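Long-range contacts in alkyl hydroperoxide reductase E (Mycobacterium tuberculosis, PDB 5C04), which probably reduces hydrogen peroxide and organic hydroperoxides to water and alcohols, as a thiol-dependent peroxidase of the peroxiredoxin family: residues L35-L40 against L68-G73; G48-L53 against F87-L92; A112-R117 against K134-V139. The protein carries 1 engineered substitution. All blocks are in the same frame, centred on the assembly; numbering follows the deposited sequence. Where two conformers were deposited one is given.

In the fold
Contact 1 lies in the core, near the centre of the chain, where two parallel strands pair. Contact 2, also buried, packs the helix that joins those strands against a loop entering the neighbouring strand 91-93; it is almost wholly apolar and aromatic. Contact 3 is only partly buried and mostly polar: a turn receives an arginine at the end of an antiparallel pair. All three reach one sheet. Ala69 pairs its backbone with Pro90 and Leu92, linking contacts 1 and 2, whereas Pro39 packs on Ala115 and Arg117, linking contacts 1 and 3. A salt bridge between Glu49 and Arg117 spans contacts 2 and 3 beside the probable active-site Cys46.

Contact 1. Residues L35-L40 against L68-G73; sequences LVFHPL and LAISVG. Engineered in segment 35-40: His38 (natural residue Phe).
Val36 and Ala69 lie side by side in a parallel pairing of strands 32-37 and 65-71, flanked by Leu35 with Leu68 and Phe37 with Ile70. Three backbone hydrogen bonds carry it: Val36 N to Leu68 O, Ile70 N to Val36 O and His38 N to Ile70 O, the first nearly straight (178°).

Ile70 lies alongside Phe37, pointing the same way. Its CB stands 3.9 Å from Phe37 CD2 at the ring's rim. CG2, anti to the backbone N, reaches Phe37 CE2 at 3.7 Å. The other branch, with CG1 anti to the carbonyl carbon (chi1 -55°), ends in CD1 over one ring face, 4.2 Å from the Phe37 centroid and displaced toward the rim near CZ and CE2; this is a CH-pi contact. Leu35 CD2 continues the same apolar face, 3.9 Å from Leu68 CD1.

The ring of the engineered His38 lies on the side of the sheet that carries Val36 and Ala69. Its CG lies between the backbone N and the carbonyl carbon (chi1 68°), and Ser71 CB sits over one face of the imidazole, 3.5 Å from His38 NE2. Ser71 has two conformers; in the one given, OG donates to His38 O from above the carbonyl plane, so this bond holds for that conformer. Further along, a water donates to Pro39 O at 2.7 Å and accepts from Val72 N at 3.1 Å.

The pair forms the two strands of a beta-alpha-beta unit whose helix 44-55 covers Val36 and His38. Pro39 begins the PXXXTXXC signature of peroxiredoxins and touches the probable active-site Cys46. Phe37 faces helix 100-104 and Tyr105, strand 114-122 flanks strand 32-37 antiparallel, and Leu40 and Val72 meet Pro74 and Phe95 of the second subunit.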
ATOM      1  N   LEU A  35      -2.163 -11.181 -17.359  1.00 21.48           N
ATOM      2  CA  LEU A  35      -2.435 -10.240 -16.237  1.00 20.45           C
ATOM      3  C   LEU A  35      -2.676 -11.037 -14.977  1.00 20.32           C
ATOM      4  O   LEU A  35      -3.654 -11.804 -14.899  1.00 21.56           O
ATOM      5  CB  LEU A  35      -3.681  -9.406 -16.518  1.00 22.14           C
ATOM      6  CG  LEU A  35      -3.655  -8.574 -17.803  1.00 23.57           C
ATOM      7  CD1 LEU A  35      -4.951  -7.810 -17.958  1.00 24.73           C
ATOM      8  CD2 LEU A  35      -2.464  -7.636 -17.837  1.00 24.21           C
ATOM      9  N   VAL A  36      -1.772 -10.880 -13.996  1.00 18.77           N
ATOM     10  CA  VAL A  36      -1.871 -11.591 -12.717  1.00 18.69           C
ATOM     11  C   VAL A  36      -2.229 -10.572 -11.614  1.00 18.31           C
ATOM     12  O   VAL A  36      -1.357  -9.928 -11.006  1.00 18.97           O
ATOM     13  CB  VAL A  36      -0.576 -12.362 -12.372  1.00 18.40           C
ATOM     14  CG1 VAL A  36      -0.761 -13.149 -11.073  1.00 18.85           C
ATOM     15  CG2 VAL A  36      -0.167 -13.292 -13.548  1.00 19.36           C
ATOM     16  N   PHE A  37      -3.520 -10.430 -11.382  1.00 17.95           N
ATOM     17  CA  PHE A  37      -3.997  -9.621 -10.226  1.00 17.55           C
ATOM     18  C   PHE A  37      -3.735 -10.402  -8.960  1.00 17.68           C
ATOM     19  O   PHE A  37      -3.922 -11.620  -8.924  1.00 17.80           O
ATOM     20  CB  PHE A  37      -5.488  -9.313 -10.352  1.00 18.39           C
ATOM     21  CG  PHE A  37      -5.817  -8.335 -11.449  1.00 19.50           C
ATOM     22  CD1 PHE A  37      -6.061  -8.765 -12.753  1.00 20.47           C
ATOM     23  CD2 PHE A  37      -5.926  -6.980 -11.177  1.00 20.62           C
ATOM     24  CE1 PHE A  37      -6.392  -7.863 -13.760  1.00 21.78           C
ATOM     25  CE2 PHE A  37      -6.267  -6.073 -12.177  1.00 21.58           C
ATOM     26  CZ  PHE A  37      -6.482  -6.515 -13.461  1.00 22.54           C
ATOM     27  N   HIS A  38      -3.337  -9.714  -7.886  1.00 17.40           N
ATOM     28  CA  HIS A  38      -3.147 -10.411  -6.620  1.00 17.12           C
ATOM     29  C   HIS A  38      -3.344  -9.456  -5.450  1.00 16.44           C
ATOM     30  O   HIS A  38      -3.189  -8.241  -5.618  1.00 18.17           O
ATOM     31  CB  HIS A  38      -1.801 -11.120  -6.553  1.00 17.79           C
ATOM     32  CG  HIS A  38      -0.654 -10.193  -6.495  1.00 18.62           C
ATOM     33  ND1 HIS A  38      -0.073  -9.841  -5.293  1.00 20.84           N
ATOM     34  CD2 HIS A  38      -0.033  -9.460  -7.451  1.00 19.83           C
ATOM     35  CE1 HIS A  38       0.886  -8.970  -5.523  1.00 21.95           C
ATOM     36  NE2 HIS A  38       0.938  -8.724  -6.810  1.00 21.55           N
ATOM     37  N   PRO A  39      -3.710 -10.004  -4.281  1.00 16.70           N
ATOM     38  CA  PRO A  39      -3.964  -9.183  -3.105  1.00 17.04           C
ATOM     39  C   PRO A  39      -2.873  -8.211  -2.618  1.00 17.30           C
ATOM     40  O   PRO A  39      -3.090  -6.994  -2.645  1.00 17.39           O
ATOM     41  CB  PRO A  39      -4.286 -10.232  -2.035  1.00 17.88           C
ATOM     42  CG  PRO A  39      -4.977 -11.301  -2.779  1.00 17.83           C
ATOM     43  CD  PRO A  39      -4.312 -11.338  -4.144  1.00 16.99           C
ATOM     44  N   LEU A  40      -1.729  -8.706  -2.149  1.00 16.56           N
ATOM     45  CA  LEU A  40      -0.812  -7.847  -1.418  1.00 17.10           C
ATOM     46  C   LEU A  40       0.615  -8.345  -1.414  1.00 16.39           C
ATOM     47  O   LEU A  40       0.891  -9.506  -1.071  1.00 16.88           O
ATOM     48  CB  LEU A  40      -1.231  -7.721   0.049  1.00 18.12           C
ATOM     49  CG  LEU A  40      -2.451  -6.852   0.422  1.00 19.11           C
ATOM     50  CD1 LEU A  40      -2.735  -6.978   1.922  1.00 21.37           C
ATOM     51  CD2 LEU A  40      -2.238  -5.409  -0.002  1.00 19.67           C
ATOM     52  N   LEU A  68       2.351  -9.381 -16.471  1.00 22.57           N
ATOM     53  CA  LEU A  68       2.242  -8.201 -15.597  1.00 22.52           C
ATOM     54  C   LEU A  68       1.514  -8.582 -14.334  1.00 21.78           C
ATOM     55  O   LEU A  68       0.390  -9.069 -14.387  1.00 22.14           O
ATOM     56  CB  LEU A  68       1.450  -7.092 -16.296  1.00 23.42           C
ATOM     57  CG  LEU A  68       1.917  -6.717 -17.710  1.00 25.17           C
ATOM     58  CD1 LEU A  68       0.925  -5.815 -18.421  1.00 26.08           C
ATOM     59  CD2 LEU A  68       3.269  -6.054 -17.642  1.00 25.75           C
ATOM     60  N   ALA A  69       2.136  -8.318 -13.192  1.00 20.40           N
ATOM     61  CA  ALA A  69       1.484  -8.546 -11.910  1.00 20.48           C
ATOM     62  C   ALA A  69       0.825  -7.220 -11.526  1.00 20.96           C
ATOM     63  O   ALA A  69       1.413  -6.171 -11.800  1.00 24.78           O
ATOM     64  CB  ALA A  69       2.486  -9.011 -10.880  1.00 20.38           C
ATOM     65  N   ILE A  70      -0.400  -7.252 -11.033  1.00 18.17           N
ATOM     66  CA  ILE A  70      -1.106  -6.011 -10.635  1.00 19.08           C
ATOM     67  C   ILE A  70      -1.677  -6.139  -9.235  1.00 18.62           C
ATOM     68  O   ILE A  70      -2.379  -7.100  -8.927  1.00 18.29           O
ATOM     69  CB  ILE A  70      -2.276  -5.730 -11.606  1.00 20.18           C
ATOM     70  CG1 ILE A  70      -1.757  -5.684 -13.059  1.00 21.73           C
ATOM     71  CG2 ILE A  70      -3.044  -4.461 -11.225  1.00 20.70           C
ATOM     72  CD1 ILE A  70      -2.827  -5.565 -14.144  1.00 23.44           C
ATOM     73  N   SER A  71      -1.409  -5.138  -8.393  1.00 18.03           N
ATOM     74  CA  SER A  71      -1.881  -5.147  -7.019  0.50 18.01           C
ATOM     75  C   SER A  71      -2.081  -3.708  -6.582  1.00 17.92           C
ATOM     76  O   SER A  71      -1.573  -2.802  -7.239  1.00 18.41           O
ATOM     77  CB  SER A  71      -0.850  -5.841  -6.145  0.50 17.86           C
ATOM     78  OG  SER A  71      -1.408  -6.183  -4.889  0.50 17.90           O
ATOM     79  N   VAL A  72      -2.772  -3.517  -5.447  1.00 17.04           N
ATOM     80  CA  VAL A  72      -3.052  -2.161  -4.961  1.00 18.13           C
ATOM     81  C   VAL A  72      -1.867  -1.443  -4.306  1.00 18.20           C
ATOM     82  O   VAL A  72      -2.018  -0.267  -3.944  1.00 19.25           O
ATOM     83  CB  VAL A  72      -4.292  -2.134  -4.031  1.00 18.21           C
ATOM     84  CG1 VAL A  72      -5.554  -2.572  -4.768  1.00 19.36           C
ATOM     85  CG2 VAL A  72      -4.053  -2.911  -2.750  1.00 19.07           C
ATOM     86  N   GLY A  73      -0.693  -2.067  -4.180  1.00 17.51           N
ATOM     87  CA  GLY A  73       0.443  -1.398  -3.579  1.00 17.57           C
ATOM     88  C   GLY A  73       1.061  -0.351  -4.476  1.00 18.65           C
ATOM     89  O   GLY A  73       0.997  -0.483  -5.696  1.00 19.50           O
TER
HETATM   90  O   HOH W   1      -4.467  -5.950  -4.664  1.00 18.26           O

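Contact 2. Residues G48-L53 against F87-L92; sequences GELDQL and FTFPLL
Leu50 and Leu53 project from helix 44-55 toward the loop bearing Phe87 and Phe89, which runs into strand 91-93; the backbones stay well apart, the nearest CA atoms, of Asp51 and Phe87, being 8.0 Å from each other.

Leu50 meets both rings. Its CB is 3.5 Å from Phe87 CZ, the two side chains crossing at about a right angle, while its CD1 comes within 4.0 Å of Phe87 CE2 and 4.2 Å of Phe89 CE2. Leu53, one turn further along the helix, has CG anti to the backbone N (chi1 -162°). Its CD2 lies over one face of the Phe89 ring, 4.2 Å from the centroid and shifted toward CE1 and CD1, in a CH-pi contact.

The polar exception is Asp51, which starts away from the loop and brings OD1 back to Phe87. This oxygen approaches the edge of the ring near its plane, 3.3 Å from CE1, with the carboxylate turned 60° from the ring; the partly positive rim hydrogens should favour this approach. The same oxygen accepts a hydrogen bond from Gln47 NE2, and Phe87 also stacks edge-to-face with Trp81 of helix 75-85.

Phe89 and Leu50 both also touch Ala69 of strand 65-71, filling the layer between helix and sheet. This is helix-on-sheet packing of the thioredoxin fold, here on the helix that carries the probable active-site Cys46 of a peroxiredoxin.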
ATOM      1  N   GLY A  48       4.121 -16.990  -2.760  1.00 17.46           N
ATOM      2  CA  GLY A  48       4.233 -18.292  -3.392  1.00 18.74           C
ATOM      3  C   GLY A  48       3.902 -18.214  -4.861  1.00 18.90           C
ATOM      4  O   GLY A  48       4.565 -18.854  -5.694  1.00 20.57           O
ATOM      5  N   GLU A  49       2.820 -17.516  -5.194  1.00 17.81           N
ATOM      6  CA  GLU A  49       2.392 -17.432  -6.596  1.00 17.99           C
ATOM      7  C   GLU A  49       3.409 -16.692  -7.439  1.00 19.16           C
ATOM      8  O   GLU A  49       3.764 -17.162  -8.526  1.00 17.87           O
ATOM      9  CB  GLU A  49       1.019 -16.777  -6.732  1.00 18.64           C
ATOM     10  CG  GLU A  49      -0.107 -17.510  -6.018  1.00 19.06           C
ATOM     11  CD  GLU A  49      -1.462 -17.075  -6.537  1.00 19.69           C
ATOM     12  OE1 GLU A  49      -1.793 -15.891  -6.317  1.00 19.16           O
ATOM     13  OE2 GLU A  49      -2.173 -17.886  -7.218  1.00 20.66           O
ATOM     14  N   LEU A  50       3.890 -15.551  -6.987  1.00 17.98           N
ATOM     15  CA  LEU A  50       4.875 -14.812  -7.786  1.00 18.99           C
ATOM     16  C   LEU A  50       6.248 -15.481  -7.777  1.00 18.95           C
ATOM     17  O   LEU A  50       6.971 -15.363  -8.748  1.00 20.12           O
ATOM     18  CB  LEU A  50       4.923 -13.333  -7.403  1.00 19.43           C
ATOM     19  CG  LEU A  50       3.686 -12.512  -7.797  1.00 21.86           C
ATOM     20  CD1 LEU A  50       4.036 -11.022  -7.691  1.00 21.66           C
ATOM     21  CD2 LEU A  50       3.088 -12.859  -9.132  1.00 25.43           C
ATOM     22  N   ASP A  51       6.614 -16.179  -6.706  1.00 19.19           N
ATOM     23  CA  ASP A  51       7.864 -16.954  -6.711  1.00 19.24           C
ATOM     24  C   ASP A  51       7.790 -18.045  -7.747  1.00 21.65           C
ATOM     25  O   ASP A  51       8.796 -18.283  -8.447  1.00 21.02           O
ATOM     26  CB  ASP A  51       8.181 -17.527  -5.317  1.00 20.49           C
ATOM     27  CG  ASP A  51       8.677 -16.476  -4.331  1.00 21.61           C
ATOM     28  OD1 ASP A  51       8.844 -15.265  -4.674  1.00 21.67           O
ATOM     29  OD2 ASP A  51       8.972 -16.861  -3.167  1.00 21.61           O
ATOM     30  N   GLN A  52       6.654 -18.723  -7.877  1.00 19.75           N
ATOM     31  CA  GLN A  52       6.494 -19.769  -8.912  0.50 21.34           C
ATOM     32  C   GLN A  52       6.618 -19.111 -10.294  1.00 21.38           C
ATOM     33  O   GLN A  52       7.284 -19.646 -11.190  1.00 22.76           O
ATOM     34  CB  GLN A  52       5.165 -20.537  -8.717  0.50 21.81           C
ATOM     35  CG  GLN A  52       4.602 -21.329  -9.911  0.50 23.04           C
ATOM     36  CD  GLN A  52       5.060 -22.771 -10.028  0.50 24.32           C
ATOM     37  OE1 GLN A  52       5.632 -23.347  -9.111  0.50 26.23           O
ATOM     38  NE2 GLN A  52       4.844 -23.346 -11.196  0.50 25.63           N
ATOM     39  N   LEU A  53       5.970 -17.967 -10.485  1.00 20.92           N
ATOM     40  CA  LEU A  53       6.049 -17.252 -11.774  1.00 21.25           C
ATOM     41  C   LEU A  53       7.511 -16.899 -12.085  1.00 22.91           C
ATOM     42  O   LEU A  53       8.014 -17.157 -13.207  1.00 23.28           O
ATOM     43  CB  LEU A  53       5.193 -15.983 -11.702  1.00 22.54           C
ATOM     44  CG  LEU A  53       4.784 -15.321 -13.020  1.00 25.06           C
ATOM     45  CD1 LEU A  53       3.731 -14.248 -12.769  1.00 26.43           C
ATOM     46  CD2 LEU A  53       5.976 -14.725 -13.724  1.00 29.78           C
ATOM     47  N   PHE A  87      12.315 -10.475  -8.396  1.00 21.50           N
ATOM     48  CA  PHE A  87      11.327 -10.351  -9.473  1.00 22.15           C
ATOM     49  C   PHE A  87      11.863  -9.336 -10.485  1.00 23.87           C
ATOM     50  O   PHE A  87      12.139  -8.179 -10.123  1.00 24.59           O
ATOM     51  CB  PHE A  87       9.964  -9.837  -8.954  1.00 20.61           C
ATOM     52  CG  PHE A  87       9.291 -10.702  -7.929  1.00 20.18           C
ATOM     53  CD1 PHE A  87       9.489 -12.070  -7.857  1.00 19.98           C
ATOM     54  CD2 PHE A  87       8.424 -10.113  -7.025  1.00 18.88           C
ATOM     55  CE1 PHE A  87       8.817 -12.835  -6.920  1.00 19.65           C
ATOM     56  CE2 PHE A  87       7.747 -10.880  -6.091  1.00 19.52           C
ATOM     57  CZ  PHE A  87       7.952 -12.228  -6.035  1.00 19.15           C
ATOM     58  N   THR A  88      11.997  -9.755 -11.745  1.00 23.87           N
ATOM     59  CA  THR A  88      12.420  -8.839 -12.816  1.00 26.30           C
ATOM     60  C   THR A  88      11.310  -8.455 -13.786  1.00 24.78           C
ATOM     61  O   THR A  88      11.524  -7.631 -14.685  1.00 27.47           O
ATOM     62  CB  THR A  88      13.581  -9.437 -13.633  1.00 27.04           C
ATOM     63  OG1 THR A  88      13.148 -10.648 -14.254  1.00 28.91           O
ATOM     64  CG2 THR A  88      14.776  -9.716 -12.744  1.00 28.71           C
ATOM     65  N   PHE A  89      10.141  -9.072 -13.649  1.00 23.04           N
ATOM     66  CA  PHE A  89       8.979  -8.713 -14.447  1.00 22.57           C
ATOM     67  C   PHE A  89       8.282  -7.491 -13.830  1.00 22.30           C
ATOM     68  O   PHE A  89       8.569  -7.146 -12.668  1.00 21.52           O
ATOM     69  CB  PHE A  89       8.016  -9.916 -14.580  1.00 23.56           C
ATOM     70  CG  PHE A  89       7.642 -10.563 -13.255  1.00 22.48           C
ATOM     71  CD1 PHE A  89       8.414 -11.590 -12.719  1.00 22.66           C
ATOM     72  CD2 PHE A  89       6.536 -10.119 -12.527  1.00 22.32           C
ATOM     73  CE1 PHE A  89       8.086 -12.165 -11.500  1.00 22.68           C
ATOM     74  CE2 PHE A  89       6.213 -10.700 -11.298  1.00 22.90           C
ATOM     75  CZ  PHE A  89       6.984 -11.736 -10.799  1.00 21.42           C
ATOM     76  N   PRO A  90       7.344  -6.855 -14.562  1.00 22.22           N
ATOM     77  CA  PRO A  90       6.663  -5.682 -14.012  1.00 22.90           C
ATOM     78  C   PRO A  90       5.602  -6.024 -12.969  1.00 22.69           C
ATOM     79  O   PRO A  90       4.748  -6.889 -13.193  1.00 21.90           O
ATOM     80  CB  PRO A  90       5.994  -5.025 -15.234  1.00 24.05           C
ATOM     81  CG  PRO A  90       6.694  -5.612 -16.415  1.00 25.15           C
ATOM     82  CD  PRO A  90       7.080  -6.994 -16.017  1.00 23.46           C
ATOM     83  N   LEU A  91       5.690  -5.326 -11.837  1.00 21.74           N
ATOM     84  CA  LEU A  91       4.646  -5.287 -10.817  1.00 20.80           C
ATOM     85  C   LEU A  91       4.043  -3.917 -10.940  1.00 20.46           C
ATOM     86  O   LEU A  91       4.776  -2.916 -10.809  1.00 20.98           O
ATOM     87  CB  LEU A  91       5.234  -5.443  -9.434  1.00 20.28           C
ATOM     88  CG  LEU A  91       5.616  -6.864  -9.005  1.00 21.88           C
ATOM     89  CD1 LEU A  91       6.845  -7.408  -9.695  1.00 23.58           C
ATOM     90  CD2 LEU A  91       5.869  -6.901  -7.506  1.00 22.20           C
ATOM     91  N   LEU A  92       2.746  -3.874 -11.232  1.00 19.91           N
ATOM     92  CA  LEU A  92       2.037  -2.621 -11.492  1.00 21.46           C
ATOM     93  C   LEU A  92       1.193  -2.194 -10.326  1.00 20.41           C
ATOM     94  O   LEU A  92       0.622  -3.036  -9.626  1.00 19.54           O
ATOM     95  CB  LEU A  92       1.138  -2.738 -12.707  1.00 22.51           C
ATOM     96  CG  LEU A  92       1.816  -3.224 -13.974  1.00 22.80           C
ATOM     97  CD1 LEU A  92       0.822  -3.076 -15.109  1.00 23.96           C
ATOM     98  CD2 LEU A  92       3.118  -2.496 -14.275  1.00 23.55           C
TER

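Contact 3. Residues A112-R117 against K134-V139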
ATOM      1  N   ALA A 112     -12.512  -5.971   1.394  1.00 27.87           N
ATOM      2  CA  ALA A 112     -11.150  -5.976   1.893  1.00 25.77           C
ATOM      3  C   ALA A 112     -10.238  -4.902   1.286  1.00 23.81           C
ATOM      4  O   ALA A 112      -9.192  -4.600   1.858  1.00 22.81           O
ATOM      5  CB  ALA A 112     -10.549  -7.348   1.711  1.00 27.27           C
ATOM      6  N   GLY A 113     -10.628  -4.294   0.170  1.00 21.39           N
ATOM      7  CA  GLY A 113      -9.822  -3.252  -0.466  1.00 20.10           C
ATOM      8  C   GLY A 113      -8.622  -3.767  -1.244  1.00 19.25           C
ATOM      9  O   GLY A 113      -7.644  -3.035  -1.482  1.00 19.66           O
ATOM     10  N   ILE A 114      -8.706  -5.005  -1.698  1.00 19.13           N
ATOM     11  CA  ILE A 114      -7.636  -5.633  -2.453  1.00 19.27           C
ATOM     12  C   ILE A 114      -8.198  -6.301  -3.700  1.00 20.08           C
ATOM     13  O   ILE A 114      -9.377  -6.647  -3.751  1.00 19.74           O
ATOM     14  CB  ILE A 114      -6.909  -6.697  -1.592  1.00 19.94           C
ATOM     15  CG1 ILE A 114      -7.923  -7.740  -1.069  1.00 21.67           C
ATOM     16  CG2 ILE A 114      -6.100  -6.045  -0.491  1.00 20.61           C
ATOM     17  CD1 ILE A 114      -7.362  -8.842  -0.211  1.00 22.64           C
ATOM     18  N   ALA A 115      -7.339  -6.548  -4.680  1.00 18.70           N
ATOM     19  CA  ALA A 115      -7.730  -7.414  -5.796  1.00 19.76           C
ATOM     20  C   ALA A 115      -7.822  -8.838  -5.285  1.00 20.15           C
ATOM     21  O   ALA A 115      -7.003  -9.280  -4.452  1.00 19.69           O
ATOM     22  CB  ALA A 115      -6.734  -7.314  -6.937  1.00 19.71           C
ATOM     23  N   ASN A 116      -8.834  -9.566  -5.778  1.00 20.65           N
ATOM     24  CA  ASN A 116      -8.849 -11.007  -5.695  1.00 21.22           C
ATOM     25  C   ASN A 116      -7.815 -11.580  -6.646  1.00 20.90           C
ATOM     26  O   ASN A 116      -7.114 -10.846  -7.343  1.00 20.44           O
ATOM     27  CB  ASN A 116     -10.276 -11.535  -6.011  1.00 22.89           C
ATOM     28  CG  ASN A 116     -11.284 -11.184  -4.924  1.00 23.40           C
ATOM     29  OD1 ASN A 116     -11.001 -11.311  -3.749  1.00 25.06           O
ATOM     30  ND2 ASN A 116     -12.471 -10.738  -5.325  1.00 25.34           N
ATOM     31  N   ARG A 117      -7.716 -12.914  -6.661  1.00 20.12           N
ATOM     32  CA  ARG A 117      -6.745 -13.597  -7.509  1.00 20.08           C
ATOM     33  C   ARG A 117      -7.320 -13.776  -8.916  1.00 20.30           C
ATOM     34  O   ARG A 117      -7.682 -14.887  -9.339  1.00 21.08           O
ATOM     35  CB  ARG A 117      -6.308 -14.932  -6.861  1.00 19.75           C
ATOM     36  CG  ARG A 117      -5.582 -14.711  -5.547  1.00 19.51           C
ATOM     37  CD  ARG A 117      -4.894 -15.964  -4.967  1.00 19.74           C
ATOM     38  NE  ARG A 117      -4.561 -15.678  -3.582  1.00 19.68           N
ATOM     39  CZ  ARG A 117      -3.558 -14.903  -3.176  1.00 19.26           C
ATOM     40  NH1 ARG A 117      -2.669 -14.461  -4.039  1.00 19.17           N
ATOM     41  NH2 ARG A 117      -3.477 -14.553  -1.887  1.00 19.60           N
ATOM     42  N   LYS A 134     -10.015 -16.414  -8.408  1.00 25.48           N
ATOM     43  CA  LYS A 134     -10.035 -17.134  -7.151  1.00 27.10           C
ATOM     44  C   LYS A 134     -10.043 -16.165  -5.967  1.00 25.19           C
ATOM     45  O   LYS A 134      -9.688 -14.987  -6.102  1.00 25.04           O
ATOM     46  CB  LYS A 134      -8.850 -18.105  -7.079  1.00 28.37           C
ATOM     47  CG  LYS A 134      -8.794 -19.087  -8.249  1.00 31.07           C
ATOM     48  CD  LYS A 134     -10.061 -19.912  -8.346  1.00 35.61           C
ATOM     49  CE  LYS A 134      -9.873 -21.118  -9.255  1.00 39.11           C
ATOM     50  NZ  LYS A 134      -9.509 -20.676 -10.628  1.00 40.84           N
ATOM     51  N   GLN A 135     -10.436 -16.663  -4.805  1.00 26.79           N
ATOM     52  CA  GLN A 135     -10.460 -15.858  -3.599  1.00 27.22           C
ATOM     53  C   GLN A 135      -9.061 -15.669  -3.001  1.00 25.33           C
ATOM     54  O   GLN A 135      -8.109 -16.391  -3.345  1.00 24.85           O
ATOM     55  CB  GLN A 135     -11.407 -16.478  -2.568  1.00 29.82           C
ATOM     56  CG  GLN A 135     -12.862 -16.518  -3.024  1.00 32.57           C
ATOM     57  CD  GLN A 135     -13.445 -15.134  -3.248  1.00 33.67           C
ATOM     58  OE1 GLN A 135     -13.423 -14.292  -2.359  1.00 35.82           O
ATOM     59  NE2 GLN A 135     -13.946 -14.885  -4.455  1.00 36.03           N
ATOM     60  N   PRO A 136      -8.910 -14.681  -2.114  1.00 25.22           N
ATOM     61  CA  PRO A 136      -7.581 -14.440  -1.538  1.00 24.85           C
ATOM     62  C   PRO A 136      -6.991 -15.644  -0.812  1.00 24.99           C
ATOM     63  O   PRO A 136      -5.775 -15.817  -0.773  1.00 24.96           O
ATOM     64  CB  PRO A 136      -7.814 -13.252  -0.593  1.00 24.39           C
ATOM     65  CG  PRO A 136      -8.948 -12.515  -1.229  1.00 24.94           C
ATOM     66  CD  PRO A 136      -9.845 -13.598  -1.773  1.00 24.97           C
ATOM     67  N   GLY A 137      -7.841 -16.483  -0.246  1.00 26.01           N
ATOM     68  CA  GLY A 137      -7.366 -17.672   0.455  1.00 27.45           C
ATOM     69  C   GLY A 137      -7.066 -18.876  -0.397  1.00 28.04           C
ATOM     70  O   GLY A 137      -6.639 -19.896   0.146  1.00 31.77           O
ATOM     71  N   GLU A 138      -7.271 -18.775  -1.714  1.00 26.59           N
ATOM     72  CA  GLU A 138      -7.052 -19.839  -2.657  1.00 27.42           C
ATOM     73  C   GLU A 138      -5.727 -19.629  -3.392  1.00 25.35           C
ATOM     74  O   GLU A 138      -5.141 -18.541  -3.319  1.00 26.17           O
ATOM     75  CB  GLU A 138      -8.189 -19.887  -3.672  1.00 30.10           C
ATOM     76  CG  GLU A 138      -9.525 -20.322  -3.077  1.00 32.54           C
ATOM     77  CD  GLU A 138     -10.590 -20.432  -4.144  1.00 35.19           C
ATOM     78  OE1 GLU A 138     -11.131 -19.377  -4.549  1.00 35.09           O
ATOM     79  OE2 GLU A 138     -10.882 -21.581  -4.570  1.00 37.99           O
ATOM     80  N   VAL A 139      -5.258 -20.672  -4.060  1.00 24.37           N
ATOM     81  CA  VAL A 139      -4.035 -20.676  -4.865  1.00 24.36           C
ATOM     82  C   VAL A 139      -4.369 -21.104  -6.274  1.00 25.05           C
ATOM     83  O   VAL A 139      -5.017 -22.137  -6.465  1.00 26.12           O
ATOM     84  CB  VAL A 139      -2.974 -21.664  -4.311  1.00 25.32           C
ATOM     85  CG1 VAL A 139      -1.675 -21.583  -5.116  1.00 27.70           C
ATOM     86  CG2 VAL A 139      -2.738 -21.365  -2.861  1.00 25.91           C
TER
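Arg117 and Lys134 form an antiparallel hydrogen-bonded pair where strand 128-134 of the thioredoxin fold ends beside the early part of strand 114-122, and the chain then folds into a type I beta turn from Gln135 to Glu138. Both backbone bonds of the pair, Arg117 N to Lys134 O and Lys134 N to Arg117 O, measure 2.9 Å.

The Arg117 chain starts with CG anti to the carbonyl carbon (chi1 -64°) and is extended from CG to NE, passing Gln135 O on its way to the turn. There the guanidinium grips one oxygen side-on: NE and NH2 both donate to Pro136 O, which lies in the guanidinium plane. The NH2 hydrogen bond uses a lone pair in the carbonyl plane, whereas NE comes from above it. NH1 makes a salt bridge with Glu49, so separate partners fix the rotation of the group beside the probable active-site Cys46, as in other peroxiredoxins, where an arginine neighbours the peroxidatic cysteine.

Asn116 turns its CG beside the backbone N, and OD1 lies 3.2 Å from Pro136 CD while accepting a hydrogen bond from Asn109 ND2. Ile114 CD1 also approaches the ring, 4.1 Å from Pro136 CG. The turn is braced internally by Glu138, whose OE1 accepts on its anti side from Gln135 N at 2.8 Å, in a nearly straight bond of 175°.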